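Local coordinates for sugar kinase MJ0406 (Methanococcus jannaschii, PDB 2C4E), which phosphorylates nucleosides, above all inosine, guanosine and cytidine, to their monophosphates with ATP and a divalent metal such as magnesium, at residues 241-246 with 281-286. Residues are numbered along the deposited sequence; the frame is centred on the assembly and turned at random.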
loop_
_atom_site.group_PDB
_atom_site.type_symbol
_atom_site.label_atom_id
_atom_site.label_comp_id
_atom_site.label_asym_id
_atom_site.label_seq_id
_atom_site.Cartn_x
_atom_site.Cartn_y
_atom_site.Cartn_z
ATOM N N ASP A 241 17.330 10.743 -2.414
ATOM C CA ASP A 241 16.812 9.378 -2.347
ATOM C C ASP A 241 17.915 8.356 -2.664
ATOM O O ASP A 241 18.366 8.262 -3.808
ATOM C CB ASP A 241 15.644 9.236 -3.330
ATOM C CG ASP A 241 14.986 7.866 -3.286
ATOM O OD1 ASP A 241 15.123 7.157 -2.273
ATOM O OD2 ASP A 241 14.301 7.417 -4.222
ATOM N N PRO A 242 18.345 7.585 -1.662
ATOM C CA PRO A 242 19.425 6.611 -1.854
ATOM C C PRO A 242 18.984 5.288 -2.488
ATOM O O PRO A 242 19.849 4.452 -2.749
ATOM C CB PRO A 242 19.922 6.371 -0.425
ATOM C CG PRO A 242 18.711 6.558 0.427
ATOM C CD PRO A 242 17.842 7.570 -0.274
ATOM N N THR A 243 17.688 5.120 -2.756
ATOM C CA THR A 243 17.113 3.815 -3.102
ATOM C C THR A 243 17.654 3.234 -4.407
ATOM O O THR A 243 17.899 2.038 -4.496
ATOM C CB THR A 243 15.572 3.898 -3.206
ATOM O OG1 THR A 243 15.036 4.632 -2.096
ATOM C CG2 THR A 243 14.933 2.517 -3.081
ATOM N N GLY A 244 17.814 4.084 -5.415
ATOM C CA GLY A 244 18.259 3.640 -6.729
ATOM C C GLY A 244 19.763 3.501 -6.913
ATOM O O GLY A 244 20.196 3.040 -7.961
ATOM N N ALA A 245 20.542 3.872 -5.897
ATOM C CA ALA A 245 21.994 3.980 -6.009
ATOM C C ALA A 245 22.689 2.667 -6.350
ATOM O O ALA A 245 23.519 2.641 -7.249
ATOM C CB ALA A 245 22.584 4.558 -4.737
ATOM N N GLY A 246 22.353 1.596 -5.637
ATOM C CA GLY A 246 22.954 0.295 -5.886
ATOM C C GLY A 246 22.739 -0.197 -7.313
ATOM O O GLY A 246 23.690 -0.590 -8.010
ATOM N N LYS A 281 14.160 11.636 -6.252
ATOM C CA LYS A 281 13.311 10.553 -5.784
ATOM C C LYS A 281 12.943 9.653 -6.946
ATOM O O LYS A 281 12.592 10.130 -8.022
ATOM C CB LYS A 281 12.037 11.094 -5.128
ATOM C CG LYS A 281 12.294 11.946 -3.894
ATOM C CD LYS A 281 11.002 12.289 -3.170
ATOM C CE LYS A 281 11.257 13.200 -1.978
ATOM N NZ LYS A 281 10.165 13.122 -0.967
ATOM N N GLY A 282 13.005 8.353 -6.705
ATOM C CA GLY A 282 12.747 7.357 -7.721
ATOM C C GLY A 282 14.062 6.787 -8.223
ATOM O O GLY A 282 15.066 7.495 -8.338
ATOM N N CYS A 283 14.052 5.501 -8.519
ATOM C CA CYS A 283 15.273 4.797 -8.907
ATOM C C CYS A 283 15.699 5.080 -10.335
ATOM O O CYS A 283 16.861 4.860 -10.687
ATOM C CB CYS A 283 15.093 3.299 -8.727
ATOM S SG CYS A 283 14.892 2.789 -7.020
ATOM N N GLN A 284 14.779 5.558 -11.161
ATOM C CA GLN A 284 15.093 5.809 -12.566
ATOM C C GLN A 284 14.999 7.278 -12.962
ATOM O O GLN A 284 15.298 7.639 -14.101
ATOM C CB GLN A 284 14.183 4.971 -13.461
ATOM C CG GLN A 284 14.267 3.482 -13.170
ATOM C CD GLN A 284 13.259 2.671 -13.951
ATOM O OE1 GLN A 284 12.723 3.144 -14.937
ATOM N NE2 GLN A 284 13.011 1.442 -13.516
ATOM N N THR A 285 14.595 8.131 -12.028
ATOM C CA THR A 285 14.247 9.502 -12.377
ATOM C C THR A 285 15.428 10.351 -12.855
ATOM O O THR A 285 15.276 11.110 -13.803
ATOM C CB THR A 285 13.505 10.175 -11.212
ATOM O OG1 THR A 285 14.276 10.069 -10.011
ATOM C CG2 THR A 285 12.240 9.419 -10.904
ATOM N N ASN A 286 16.601 10.195 -12.236
ATOM C CA ASN A 286 17.775 11.000 -12.587
ATOM C C ASN A 286 18.924 10.149 -13.108
ATOM O O ASN A 286 20.088 10.413 -12.804
ATOM C CB ASN A 286 18.242 11.844 -11.383
ATOM C CG ASN A 286 19.062 13.067 -11.794
ATOM O OD1 ASN A 286 20.129 13.346 -11.220
ATOM N ND2 ASN A 286 18.568 13.807 -12.779
HETATM O O HOH W 1 17.190 7.144 -6.015
HETATM O O HOH W 2 18.591 2.825 -10.308
#
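Asp241 reaches across to the backbone of Lys281 and Gly282. Its CG stands anti to the backbone N (chi1 -177°), which sends the carboxylate over to the other segment. Asp241 CB rests on Lys281 CA at 3.6 Å. CG lies beyond it, beside the same CA and the Gly282 amide. OD2 takes the N-H of Gly282 on its anti lone pair, with 3.0 Å between Gly282 N and Asp241 OD2 and an N-H...O angle of 161°. OD1 turns back to its own loop. Thr243 OG1 donates to it from the syn side, 2.5 Å from Asp241 OD1 and somewhat out of the carboxylate plane.

The second touch is made by sulfur. Cys283 SG lies 3.5 Å from Gly244 CA, and Thr243 CG2 packs on the same SG. Gly244 CA and Cys283 CA are 3.9 Å apart, and the glycine lets the backbones come this close. One water accepts from Gly244 N and lies within hydrogen-bonding distance of Asp241 O and Gly282 O. A second water donates to Gly244 O (2.9 Å) and Cys283 O (2.7 Å).

Pro242 to Ala245 form a type I turn leading into helix 245-258. Thr243 to Asp247 spell the TGAGD signature of the PfkB family, whose GAGD part forms the anion hole in ribokinase relatives. Asp247 binds substrate and is the proposed proton acceptor. Cys283 also touches the substrate-binding Asn47. The buried carboxylate has both oxygens engaged by donors, consistent with a charged aspartate that joins the loop before helix 245-258 to the 281-286 loop beside the nucleoside site.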